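Local coordinates for protein yeast glycogen phosphorylase (Saccharomyces cerevisiae, PDB 1YGP) that belongs to the carbohydrate phosphorylase family of the GT-B clan and holds pyridoxal-5'-phosphate in a pocket, at residues S478-N482 and Y868-I872; F563-N568 and L846-V850; L666-L670 and E803-L807. Residue numbers count along the deposited sequence, not the author numbering.

Contact 1: S478-N482 and Y868-I872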
ATOM      1  N   SER A 478     -30.816  -6.611 -22.841  1.00 13.88           N
ATOM      2  CA  SER A 478     -29.775  -6.597 -23.857  1.00 13.36           C
ATOM      3  C   SER A 478     -30.329  -6.625 -25.273  1.00 14.07           C
ATOM      4  O   SER A 478     -31.442  -7.098 -25.502  1.00 16.19           O
ATOM      5  CB  SER A 478     -28.899  -7.805 -23.697  1.00 12.48           C
ATOM      6  OG  SER A 478     -28.354  -7.880 -22.398  1.00 16.72           O
ATOM      7  N   HIS A 479     -29.598  -6.153 -26.275  1.00 11.00           N
ATOM      8  CA  HIS A 479     -30.065  -6.356 -27.623  1.00 10.90           C
ATOM      9  C   HIS A 479     -29.463  -7.611 -28.234  1.00 16.23           C
ATOM     10  O   HIS A 479     -29.727  -7.886 -29.407  1.00 20.23           O
ATOM     11  CB  HIS A 479     -29.718  -5.181 -28.503  1.00  6.93           C
ATOM     12  CG  HIS A 479     -28.266  -5.067 -28.913  1.00  7.93           C
ATOM     13  ND1 HIS A 479     -27.336  -4.370 -28.287  1.00 13.74           N
ATOM     14  CD2 HIS A 479     -27.695  -5.633 -30.030  1.00  9.49           C
ATOM     15  CE1 HIS A 479     -26.222  -4.476 -28.972  1.00 14.36           C
ATOM     16  NE2 HIS A 479     -26.450  -5.239 -30.015  1.00 12.95           N
ATOM     17  N   LYS A 480     -28.577  -8.359 -27.575  1.00 18.44           N
ATOM     18  CA  LYS A 480     -28.010  -9.551 -28.193  1.00 16.49           C
ATOM     19  C   LYS A 480     -27.601 -10.475 -27.075  1.00 16.97           C
ATOM     20  O   LYS A 480     -27.141  -9.928 -26.063  1.00 23.99           O
ATOM     21  CB  LYS A 480     -26.797  -9.170 -29.004  1.00 12.43           C
ATOM     22  CG  LYS A 480     -26.258 -10.272 -29.894  1.00 15.64           C
ATOM     23  CD  LYS A 480     -27.222 -10.546 -31.022  1.00 24.22           C
ATOM     24  CE  LYS A 480     -27.388  -9.333 -31.914  1.00 25.81           C
ATOM     25  NZ  LYS A 480     -28.380  -9.622 -32.929  1.00 33.90           N
ATOM     26  N   VAL A 481     -27.789 -11.798 -27.128  1.00 14.53           N
ATOM     27  CA  VAL A 481     -27.194 -12.664 -26.110  1.00 12.92           C
ATOM     28  C   VAL A 481     -26.381 -13.671 -26.910  1.00 11.48           C
ATOM     29  O   VAL A 481     -26.691 -13.935 -28.074  1.00 10.38           O
ATOM     30  CB  VAL A 481     -28.258 -13.388 -25.152  1.00 11.83           C
ATOM     31  CG1 VAL A 481     -29.640 -12.877 -25.481  1.00 15.21           C
ATOM     32  CG2 VAL A 481     -28.182 -14.907 -25.223  1.00 10.82           C
ATOM     33  N   ASN A 482     -25.283 -14.199 -26.392  1.00 11.44           N
ATOM     34  CA  ASN A 482     -24.491 -15.148 -27.154  1.00 13.05           C
ATOM     35  C   ASN A 482     -23.913 -16.250 -26.314  1.00 11.11           C
ATOM     36  O   ASN A 482     -23.613 -16.058 -25.139  1.00 13.77           O
ATOM     37  CB  ASN A 482     -23.322 -14.469 -27.877  1.00 15.05           C
ATOM     38  CG  ASN A 482     -22.245 -13.853 -26.994  1.00 14.17           C
ATOM     39  OD1 ASN A 482     -22.385 -12.728 -26.497  1.00 17.78           O
ATOM     40  ND2 ASN A 482     -21.140 -14.556 -26.779  1.00  9.44           N
ATOM     41  N   TYR A 868     -17.275 -10.359 -32.693  1.00 16.71           N
ATOM     42  CA  TYR A 868     -18.018  -9.540 -31.757  1.00 11.46           C
ATOM     43  C   TYR A 868     -18.161  -8.147 -32.311  1.00 11.64           C
ATOM     44  O   TYR A 868     -19.285  -7.635 -32.366  1.00 12.51           O
ATOM     45  CB  TYR A 868     -17.310  -9.465 -30.423  1.00  9.88           C
ATOM     46  CG  TYR A 868     -17.638 -10.544 -29.403  1.00  6.10           C
ATOM     47  CD1 TYR A 868     -18.766 -10.411 -28.598  1.00  2.73           C
ATOM     48  CD2 TYR A 868     -16.765 -11.605 -29.204  1.00  2.70           C
ATOM     49  CE1 TYR A 868     -19.016 -11.326 -27.586  1.00  4.30           C
ATOM     50  CE2 TYR A 868     -17.015 -12.522 -28.188  1.00  6.94           C
ATOM     51  CZ  TYR A 868     -18.135 -12.384 -27.375  1.00  7.93           C
ATOM     52  OH  TYR A 868     -18.350 -13.286 -26.336  1.00 12.61           O
ATOM     53  N   SER A 869     -17.060  -7.575 -32.801  1.00 13.13           N
ATOM     54  CA  SER A 869     -17.090  -6.238 -33.352  1.00 16.49           C
ATOM     55  C   SER A 869     -18.069  -6.148 -34.501  1.00 20.92           C
ATOM     56  O   SER A 869     -18.874  -5.209 -34.532  1.00 30.22           O
ATOM     57  CB  SER A 869     -15.726  -5.813 -33.858  1.00 15.77           C
ATOM     58  OG  SER A 869     -14.778  -5.814 -32.799  1.00 21.79           O
ATOM     59  N   ASP A 870     -18.126  -7.132 -35.388  1.00 19.08           N
ATOM     60  CA  ASP A 870     -19.008  -7.014 -36.519  1.00 18.39           C
ATOM     61  C   ASP A 870     -20.451  -7.414 -36.311  1.00 20.56           C
ATOM     62  O   ASP A 870     -21.307  -6.817 -36.972  1.00 26.00           O
ATOM     63  CB  ASP A 870     -18.411  -7.804 -37.660  1.00 23.42           C
ATOM     64  CG  ASP A 870     -17.061  -7.240 -38.099  1.00 30.49           C
ATOM     65  OD1 ASP A 870     -16.861  -6.016 -38.018  1.00 30.90           O
ATOM     66  OD2 ASP A 870     -16.212  -8.040 -38.521  1.00 30.50           O
ATOM     67  N   THR A 871     -20.819  -8.354 -35.443  1.00 17.99           N
ATOM     68  CA  THR A 871     -22.229  -8.691 -35.358  1.00 18.41           C
ATOM     69  C   THR A 871     -22.952  -7.997 -34.214  1.00 18.27           C
ATOM     70  O   THR A 871     -24.123  -7.616 -34.304  1.00 22.11           O
ATOM     71  CB  THR A 871     -22.393 -10.223 -35.233  1.00 17.78           C
ATOM     72  OG1 THR A 871     -21.774 -10.662 -34.036  1.00 27.97           O
ATOM     73  CG2 THR A 871     -21.744 -10.937 -36.404  1.00 19.51           C
ATOM     74  N   ILE A 872     -22.223  -7.797 -33.121  1.00 17.37           N
ATOM     75  CA  ILE A 872     -22.837  -7.291 -31.914  1.00 11.16           C
ATOM     76  C   ILE A 872     -22.554  -5.828 -31.671  1.00  7.99           C
ATOM     77  O   ILE A 872     -23.487  -5.037 -31.548  1.00  8.01           O
ATOM     78  CB  ILE A 872     -22.345  -8.193 -30.735  1.00 11.68           C
ATOM     79  CG1 ILE A 872     -22.786  -9.663 -31.008  1.00 12.57           C
ATOM     80  CG2 ILE A 872     -22.906  -7.679 -29.409  1.00  7.96           C
ATOM     81  CD1 ILE A 872     -22.309 -10.789 -30.075  1.00  2.00           C
TER

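Contact 2: F563-N568 and L846-V850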
ATOM      1  N   PHE A 563      12.010 -32.050 -40.325  1.00 38.44           N
ATOM      2  CA  PHE A 563      11.034 -31.160 -39.720  1.00 33.43           C
ATOM      3  C   PHE A 563      10.476 -31.826 -38.480  1.00 33.08           C
ATOM      4  O   PHE A 563      10.500 -31.227 -37.405  1.00 33.54           O
ATOM      5  CB  PHE A 563       9.888 -30.867 -40.677  1.00 29.64           C
ATOM      6  CG  PHE A 563       8.890 -29.861 -40.132  1.00 22.48           C
ATOM      7  CD1 PHE A 563       9.236 -28.522 -40.037  1.00 17.46           C
ATOM      8  CD2 PHE A 563       7.622 -30.288 -39.741  1.00 25.83           C
ATOM      9  CE1 PHE A 563       8.310 -27.614 -39.551  1.00 16.83           C
ATOM     10  CE2 PHE A 563       6.704 -29.365 -39.254  1.00 21.30           C
ATOM     11  CZ  PHE A 563       7.050 -28.026 -39.161  1.00 18.79           C
ATOM     12  N   LEU A 564      10.011 -33.072 -38.612  1.00 28.39           N
ATOM     13  CA  LEU A 564       9.499 -33.798 -37.469  1.00 24.40           C
ATOM     14  C   LEU A 564      10.555 -33.916 -36.378  1.00 24.49           C
ATOM     15  O   LEU A 564      10.231 -33.757 -35.195  1.00 24.42           O
ATOM     16  CB  LEU A 564       9.019 -35.168 -37.940  1.00 20.87           C
ATOM     17  CG  LEU A 564       7.501 -35.413 -38.096  1.00 22.73           C
ATOM     18  CD1 LEU A 564       6.736 -34.149 -38.463  1.00 21.90           C
ATOM     19  CD2 LEU A 564       7.301 -36.429 -39.197  1.00 20.96           C
ATOM     20  N   LYS A 565      11.833 -34.097 -36.720  1.00 25.54           N
ATOM     21  CA  LYS A 565      12.869 -34.172 -35.701  1.00 25.85           C
ATOM     22  C   LYS A 565      12.925 -32.848 -34.956  1.00 27.19           C
ATOM     23  O   LYS A 565      12.967 -32.807 -33.720  1.00 28.22           O
ATOM     24  CB  LYS A 565      14.233 -34.420 -36.313  1.00 26.66           C
ATOM     25  N   LYS A 566      12.816 -31.764 -35.725  1.00 27.03           N
ATOM     26  CA  LYS A 566      12.860 -30.426 -35.194  1.00 25.57           C
ATOM     27  C   LYS A 566      11.700 -30.165 -34.240  1.00 28.85           C
ATOM     28  O   LYS A 566      11.883 -29.683 -33.110  1.00 31.54           O
ATOM     29  CB  LYS A 566      12.833 -29.486 -36.367  1.00 25.09           C
ATOM     30  CG  LYS A 566      14.155 -28.797 -36.590  1.00 31.65           C
ATOM     31  CD  LYS A 566      15.219 -29.772 -37.043  1.00 37.07           C
ATOM     32  CE  LYS A 566      15.827 -29.290 -38.346  1.00 44.85           C
ATOM     33  NZ  LYS A 566      14.824 -29.260 -39.394  1.00 52.84           N
ATOM     34  N   TRP A 567      10.510 -30.584 -34.687  1.00 25.74           N
ATOM     35  CA  TRP A 567       9.277 -30.437 -33.950  1.00 21.27           C
ATOM     36  C   TRP A 567       9.397 -31.200 -32.651  1.00 23.38           C
ATOM     37  O   TRP A 567       8.999 -30.701 -31.595  1.00 31.25           O
ATOM     38  CB  TRP A 567       8.111 -30.995 -34.742  1.00 17.74           C
ATOM     39  CG  TRP A 567       6.764 -30.419 -34.320  1.00 21.86           C
ATOM     40  CD1 TRP A 567       5.971 -31.059 -33.405  1.00 22.98           C
ATOM     41  CD2 TRP A 567       6.193 -29.256 -34.790  1.00 15.66           C
ATOM     42  NE1 TRP A 567       4.901 -30.307 -33.297  1.00 21.91           N
ATOM     43  CE2 TRP A 567       4.984 -29.231 -34.092  1.00 12.21           C
ATOM     44  CE3 TRP A 567       6.503 -28.232 -35.687  1.00 10.35           C
ATOM     45  CZ2 TRP A 567       4.076 -28.197 -34.277  1.00  3.58           C
ATOM     46  CZ3 TRP A 567       5.589 -27.191 -35.869  1.00 11.37           C
ATOM     47  CH2 TRP A 567       4.382 -27.178 -35.168  1.00  3.30           C
ATOM     48  N   ASN A 568       9.989 -32.389 -32.668  1.00 21.32           N
ATOM     49  CA  ASN A 568      10.059 -33.142 -31.445  1.00 22.27           C
ATOM     50  C   ASN A 568      11.031 -32.511 -30.465  1.00 26.01           C
ATOM     51  O   ASN A 568      10.717 -32.388 -29.275  1.00 29.26           O
ATOM     52  CB  ASN A 568      10.464 -34.560 -31.732  1.00 19.61           C
ATOM     53  CG  ASN A 568      10.222 -35.431 -30.509  1.00 22.65           C
ATOM     54  OD1 ASN A 568      11.068 -36.218 -30.122  1.00 28.62           O
ATOM     55  ND2 ASN A 568       9.102 -35.393 -29.805  1.00 28.11           N
ATOM     56  N   LEU A 846       3.785 -37.315 -34.037  1.00 25.76           N
ATOM     57  CA  LEU A 846       4.289 -36.021 -34.452  1.00 25.19           C
ATOM     58  C   LEU A 846       3.485 -35.400 -35.591  1.00 25.18           C
ATOM     59  O   LEU A 846       3.319 -34.181 -35.666  1.00 26.16           O
ATOM     60  CB  LEU A 846       5.761 -36.226 -34.812  1.00 24.99           C
ATOM     61  CG  LEU A 846       6.875 -35.836 -33.781  1.00 26.41           C
ATOM     62  CD1 LEU A 846       6.393 -35.822 -32.336  1.00 19.45           C
ATOM     63  CD2 LEU A 846       7.997 -36.845 -33.929  1.00 25.60           C
ATOM     64  N   LYS A 847       2.892 -36.213 -36.454  1.00 24.94           N
ATOM     65  CA  LYS A 847       2.053 -35.710 -37.517  1.00 21.02           C
ATOM     66  C   LYS A 847       0.795 -35.183 -36.881  1.00 20.30           C
ATOM     67  O   LYS A 847       0.346 -34.119 -37.291  1.00 27.84           O
ATOM     68  CB  LYS A 847       1.673 -36.809 -38.499  1.00 22.64           C
ATOM     69  N   LYS A 848       0.235 -35.821 -35.857  1.00 20.23           N
ATOM     70  CA  LYS A 848      -0.964 -35.308 -35.192  1.00 24.08           C
ATOM     71  C   LYS A 848      -0.724 -33.945 -34.548  1.00 22.46           C
ATOM     72  O   LYS A 848      -1.535 -33.023 -34.658  1.00 21.12           O
ATOM     73  CB  LYS A 848      -1.426 -36.259 -34.116  1.00 30.49           C
ATOM     74  CG  LYS A 848      -1.898 -37.572 -34.713  1.00 39.24           C
ATOM     75  CD  LYS A 848      -2.377 -38.520 -33.630  1.00 40.35           C
ATOM     76  CE  LYS A 848      -3.082 -39.646 -34.340  1.00 40.17           C
ATOM     77  NZ  LYS A 848      -3.777 -40.448 -33.360  1.00 46.88           N
ATOM     78  N   SER A 849       0.443 -33.791 -33.927  1.00 21.47           N
ATOM     79  CA  SER A 849       0.865 -32.546 -33.320  1.00 18.19           C
ATOM     80  C   SER A 849       1.031 -31.414 -34.348  1.00 18.84           C
ATOM     81  O   SER A 849       0.479 -30.321 -34.142  1.00 20.48           O
ATOM     82  CB  SER A 849       2.160 -32.853 -32.578  1.00 12.87           C
ATOM     83  OG  SER A 849       2.648 -31.734 -31.861  1.00 17.88           O
ATOM     84  N   VAL A 850       1.730 -31.629 -35.484  1.00 19.75           N
ATOM     85  CA  VAL A 850       1.948 -30.591 -36.507  1.00 14.70           C
ATOM     86  C   VAL A 850       0.619 -30.193 -37.104  1.00 16.52           C
ATOM     87  O   VAL A 850       0.314 -29.011 -37.256  1.00 14.86           O
ATOM     88  CB  VAL A 850       2.876 -31.079 -37.647  1.00  9.69           C
ATOM     89  CG1 VAL A 850       3.026 -29.999 -38.690  1.00  6.64           C
ATOM     90  CG2 VAL A 850       4.290 -31.338 -37.117  1.00  8.99           C
TER

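Contact 3: L666-L670 and E803-L807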
ATOM      1  N   LEU A 666     -10.971 -33.844  -0.977  1.00 17.19           N
ATOM      2  CA  LEU A 666     -10.558 -35.239  -0.823  1.00 16.94           C
ATOM      3  C   LEU A 666      -9.791 -35.667  -2.041  1.00 17.27           C
ATOM      4  O   LEU A 666      -8.772 -36.350  -1.896  1.00 17.97           O
ATOM      5  CB  LEU A 666     -11.695 -36.253  -0.721  1.00 16.06           C
ATOM      6  CG  LEU A 666     -12.225 -36.667   0.632  1.00 24.91           C
ATOM      7  CD1 LEU A 666     -13.336 -37.693   0.467  1.00 24.88           C
ATOM      8  CD2 LEU A 666     -11.084 -37.259   1.449  1.00 28.08           C
ATOM      9  N   ILE A 667     -10.229 -35.228  -3.233  1.00 14.85           N
ATOM     10  CA  ILE A 667      -9.592 -35.688  -4.442  1.00 14.59           C
ATOM     11  C   ILE A 667      -8.157 -35.182  -4.480  1.00 20.23           C
ATOM     12  O   ILE A 667      -7.253 -35.934  -4.883  1.00 24.47           O
ATOM     13  CB  ILE A 667     -10.411 -35.220  -5.653  1.00 10.98           C
ATOM     14  CG1 ILE A 667     -11.746 -35.971  -5.638  1.00  7.66           C
ATOM     15  CG2 ILE A 667      -9.656 -35.498  -6.959  1.00 11.66           C
ATOM     16  CD1 ILE A 667     -12.754 -35.647  -6.766  1.00  7.97           C
ATOM     17  N   ILE A 668      -7.892 -33.972  -3.973  1.00 18.13           N
ATOM     18  CA  ILE A 668      -6.520 -33.485  -3.931  1.00 11.31           C
ATOM     19  C   ILE A 668      -5.719 -34.370  -2.993  1.00 11.86           C
ATOM     20  O   ILE A 668      -4.611 -34.742  -3.384  1.00 17.70           O
ATOM     21  CB  ILE A 668      -6.501 -32.008  -3.479  1.00  6.28           C
ATOM     22  CG1 ILE A 668      -7.172 -31.133  -4.551  1.00  3.38           C
ATOM     23  CG2 ILE A 668      -5.075 -31.554  -3.267  1.00  2.00           C
ATOM     24  CD1 ILE A 668      -7.277 -29.622  -4.286  1.00  2.00           C
ATOM     25  N   LYS A 669      -6.229 -34.800  -1.828  1.00 11.67           N
ATOM     26  CA  LYS A 669      -5.442 -35.625  -0.914  1.00 12.66           C
ATOM     27  C   LYS A 669      -5.152 -36.960  -1.583  1.00 17.26           C
ATOM     28  O   LYS A 669      -4.002 -37.418  -1.596  1.00 16.97           O
ATOM     29  CB  LYS A 669      -6.187 -35.873   0.405  1.00 12.73           C
ATOM     30  CG  LYS A 669      -5.468 -36.742   1.444  1.00 10.42           C
ATOM     31  CD  LYS A 669      -4.112 -36.117   1.721  1.00 22.96           C
ATOM     32  CE  LYS A 669      -3.111 -36.965   2.503  1.00 24.95           C
ATOM     33  NZ  LYS A 669      -3.522 -37.101   3.885  1.00 28.61           N
ATOM     34  N   LEU A 670      -6.166 -37.525  -2.236  1.00 18.13           N
ATOM     35  CA  LEU A 670      -6.039 -38.798  -2.907  1.00 19.17           C
ATOM     36  C   LEU A 670      -4.958 -38.773  -3.969  1.00 18.23           C
ATOM     37  O   LEU A 670      -4.172 -39.729  -3.989  1.00 20.61           O
ATOM     38  CB  LEU A 670      -7.389 -39.174  -3.516  1.00 23.90           C
ATOM     39  CG  LEU A 670      -7.793 -40.629  -3.820  1.00 24.18           C
ATOM     40  CD1 LEU A 670      -8.077 -40.703  -5.314  1.00 20.81           C
ATOM     41  CD2 LEU A 670      -6.735 -41.636  -3.350  1.00 20.20           C
ATOM     42  N   GLU A 803     -10.420 -42.985   5.085  1.00 35.66           N
ATOM     43  CA  GLU A 803     -10.513 -41.567   4.749  1.00 32.09           C
ATOM     44  C   GLU A 803     -11.169 -41.293   3.399  1.00 29.84           C
ATOM     45  O   GLU A 803     -11.969 -40.364   3.260  1.00 30.10           O
ATOM     46  CB  GLU A 803      -9.122 -40.959   4.750  1.00 29.59           C
ATOM     47  CG  GLU A 803      -9.129 -39.480   4.411  1.00 34.31           C
ATOM     48  CD  GLU A 803      -7.954 -38.731   4.997  1.00 34.34           C
ATOM     49  OE1 GLU A 803      -6.854 -38.839   4.463  1.00 39.52           O
ATOM     50  OE2 GLU A 803      -8.145 -38.044   5.995  1.00 36.39           O
ATOM     51  N   PHE A 804     -10.857 -42.124   2.394  1.00 28.16           N
ATOM     52  CA  PHE A 804     -11.347 -41.935   1.030  1.00 26.36           C
ATOM     53  C   PHE A 804     -12.697 -42.572   0.729  1.00 26.69           C
ATOM     54  O   PHE A 804     -13.135 -42.655  -0.421  1.00 25.57           O
ATOM     55  CB  PHE A 804     -10.269 -42.456   0.058  1.00 21.73           C
ATOM     56  CG  PHE A 804      -8.974 -41.644   0.145  1.00 19.85           C
ATOM     57  CD1 PHE A 804      -9.003 -40.235   0.103  1.00 20.14           C
ATOM     58  CD2 PHE A 804      -7.755 -42.303   0.299  1.00 15.20           C
ATOM     59  CE1 PHE A 804      -7.819 -39.500   0.224  1.00 16.31           C
ATOM     60  CE2 PHE A 804      -6.573 -41.565   0.419  1.00 11.94           C
ATOM     61  CZ  PHE A 804      -6.604 -40.168   0.383  1.00 17.52           C
ATOM     62  N   LYS A 805     -13.422 -42.933   1.794  1.00 29.03           N
ATOM     63  CA  LYS A 805     -14.706 -43.604   1.692  1.00 26.46           C
ATOM     64  C   LYS A 805     -15.799 -42.770   1.036  1.00 24.37           C
ATOM     65  O   LYS A 805     -16.423 -43.326   0.137  1.00 24.36           O
ATOM     66  CB  LYS A 805     -15.199 -44.041   3.076  1.00 23.14           C
ATOM     67  CG  LYS A 805     -15.828 -45.407   2.974  1.00 22.21           C
ATOM     68  CD  LYS A 805     -16.824 -45.769   4.058  1.00 25.69           C
ATOM     69  CE  LYS A 805     -17.106 -47.270   4.039  1.00 29.30           C
ATOM     70  NZ  LYS A 805     -17.373 -47.804   2.709  1.00 29.49           N
ATOM     71  N   PRO A 806     -16.123 -41.505   1.330  1.00 25.38           N
ATOM     72  CA  PRO A 806     -17.177 -40.744   0.649  1.00 26.45           C
ATOM     73  C   PRO A 806     -17.123 -40.758  -0.877  1.00 29.16           C
ATOM     74  O   PRO A 806     -18.155 -40.815  -1.556  1.00 30.94           O
ATOM     75  CB  PRO A 806     -17.039 -39.372   1.225  1.00 23.39           C
ATOM     76  CG  PRO A 806     -16.639 -39.683   2.639  1.00 28.56           C
ATOM     77  CD  PRO A 806     -15.567 -40.724   2.423  1.00 25.84           C
ATOM     78  N   LEU A 807     -15.901 -40.774  -1.418  1.00 30.80           N
ATOM     79  CA  LEU A 807     -15.666 -40.847  -2.850  1.00 29.08           C
ATOM     80  C   LEU A 807     -16.139 -42.209  -3.365  1.00 27.79           C
ATOM     81  O   LEU A 807     -17.045 -42.282  -4.195  1.00 27.92           O
ATOM     82  CB  LEU A 807     -14.174 -40.637  -3.093  1.00 29.17           C
ATOM     83  CG  LEU A 807     -13.680 -40.482  -4.515  1.00 28.35           C
ATOM     84  CD1 LEU A 807     -14.449 -39.360  -5.204  1.00 30.29           C
ATOM     85  CD2 LEU A 807     -12.193 -40.178  -4.492  1.00 29.31           C
TER

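Contact 1: S478-N482 and Y868-I872
Ile872 lies against the aliphatic part of Lys480, its CG1 3.7 Å from Lys480 CG, and gives up 86 Å² of the 252 Å² buried between the two segments. The same pair sets the backbone register, with Lys480 CA 6.8 Å from Ile872 CA. The CA-to-CB bonds of Lys480 and Asn482 point toward the helix, whereas that of Val481 points away, as expected for successive residues of an extended strand. Ile872 CD1 also comes within 4.1 Å of Asn482 OD1, so its side chain spans two strand residues on one face.

Strand 478-483 runs parallel between strands 400-404 and 509-511 in the large N-terminal sheet, and helix 861-873 stands over that face. The axes of the short segments approach to 11.0 Å at 134°. This placement agrees with the GT-B fold, in which the C-terminal end of the chain crosses back to pack on the N-terminal Rossmann-like domain. Val510 and Ala401 on the flanking strands also touch Ile872.

Polar contacts lie to both sides of this apolar centre. Asn482 ND2 donates to Tyr868 OH at 3.1 Å with an N-H...acceptor angle of 142°. Thr403 OG1 hydrogen-bonds both Asn482 OD1 and Tyr868 OH, which completes a three-residue polar cluster reaching the neighbouring strand. Where the chain turns its corner, His479 takes the p rotamer and its ring end approaches the helix: NE2 meets Ile872 O edge-on at 3.3 Å, a weak hydrogen bond at 145°.

Contact 2: F563-N568 and L846-V850
Two helices of the C-terminal half of this GT-B protein cross almost at right angles: the short axes of 563-568 and 846-850 make a signed angle of 78° and approach to 10.3 Å, burying 382 Å². Apolar packing supplies most of the interface. Leu564 CG meets Leu846 CB at 3.8 Å, near the closest backbone approach (Leu564 CA to Leu846 CA, 6.4 Å), and Leu846 also lies against the Asn568 side chain. Val850 fits among three partners: its CG1 sits at the ring edge of Phe563, 3.8 Å from CE2, while its CG2 is 4.0 Å from Leu564 CD1. The aromatic term is a CH-pi contact, with Val850 CG2 3.7 Å from the centroid of the Trp567 five-membered ring and 12° off its normal. Leu529 and Leu532 of helix 527-536 also touch the indole. Polar pairing joins the same ring to Ser849, whose OG donates to Gly733 O and accepts a hydrogen bond from Trp567 NE1 at 3.0 Å and 155°.

Contact 3: L666-L670 and E803-L807
Phe804 takes chi1 in the m well (-64°), which swings its ring from a sideways CA-to-CB bond to a place against helix residues 666-670. Leu670, t at chi1 but between wells at chi2 (-121°), sets CD2 over the ring face, 3.8 Å from the centroid and 14° off the normal, a well-centred CH-pi contact. Its other methyl, CD1, is turned to Leu807 CD2 at 4.2 Å. Leu666 also departs from a standard chi1 well (-93°). Its methyls diverge: CD2 packs 3.9 Å from Phe804 CD1 and 3.7 Å from Glu803 O, while CD1 comes 4.1 Å from Pro806 CB.

Helix 662-678 is the connection of a beta-alpha-beta crossover, joining strand 649-654 to the adjacent parallel strand 688-693 of the C-terminal Rossmann-like sheet. Segment 803-807 leads into helix 805-813, with Phe804 at its N-cap position, so the contact joins the start of this late helix to the crossover helix. Helix 615-634 adjoins both, through Val619 on Leu670 and Phe620 on Leu807.

Chi1 t puts Lys669 CG 3.8 Å from Phe804 CZ, at the ring edge; the rest of the side chain (chi2 p, chi3 t, chi4 m) takes NZ to Glu803. Glu803 is extended, t at both chi1 and chi2, and its OE1 stands 3.8 Å from Lys669 NZ, a long salt bridge. Tyr204 OH makes weak hydrogen bonds to Lys669 NZ and Glu803 OE2. Ile667 points its CA-to-CB bond away, yet with chi1 m its CG1 returns to within 4.4 Å of Leu807 CD1.

Overall arrangement
Read from the N terminus, the chain passes 478-482, 563-568 and 666-670, then meets their partners in reverse order: 803-807 closes contact 3, 846-850 closes contact 2 and 868-872 closes contact 1. The loops are therefore concentric and none cross. The innermost ties helix 805-813 to helix 662-678, the crossover helix of the C-terminal parallel sheet, the middle one joins helices 562-584 and 842-856, and the outermost returns the chain, through the next helix, 861-873, to the N-terminal sheet. The contacts do not touch: their centres lie about 39 to 44 Å apart and their nearest atoms about 26 to 29 Å, with contacts 1 and 3 on opposite sides of the chain's centre.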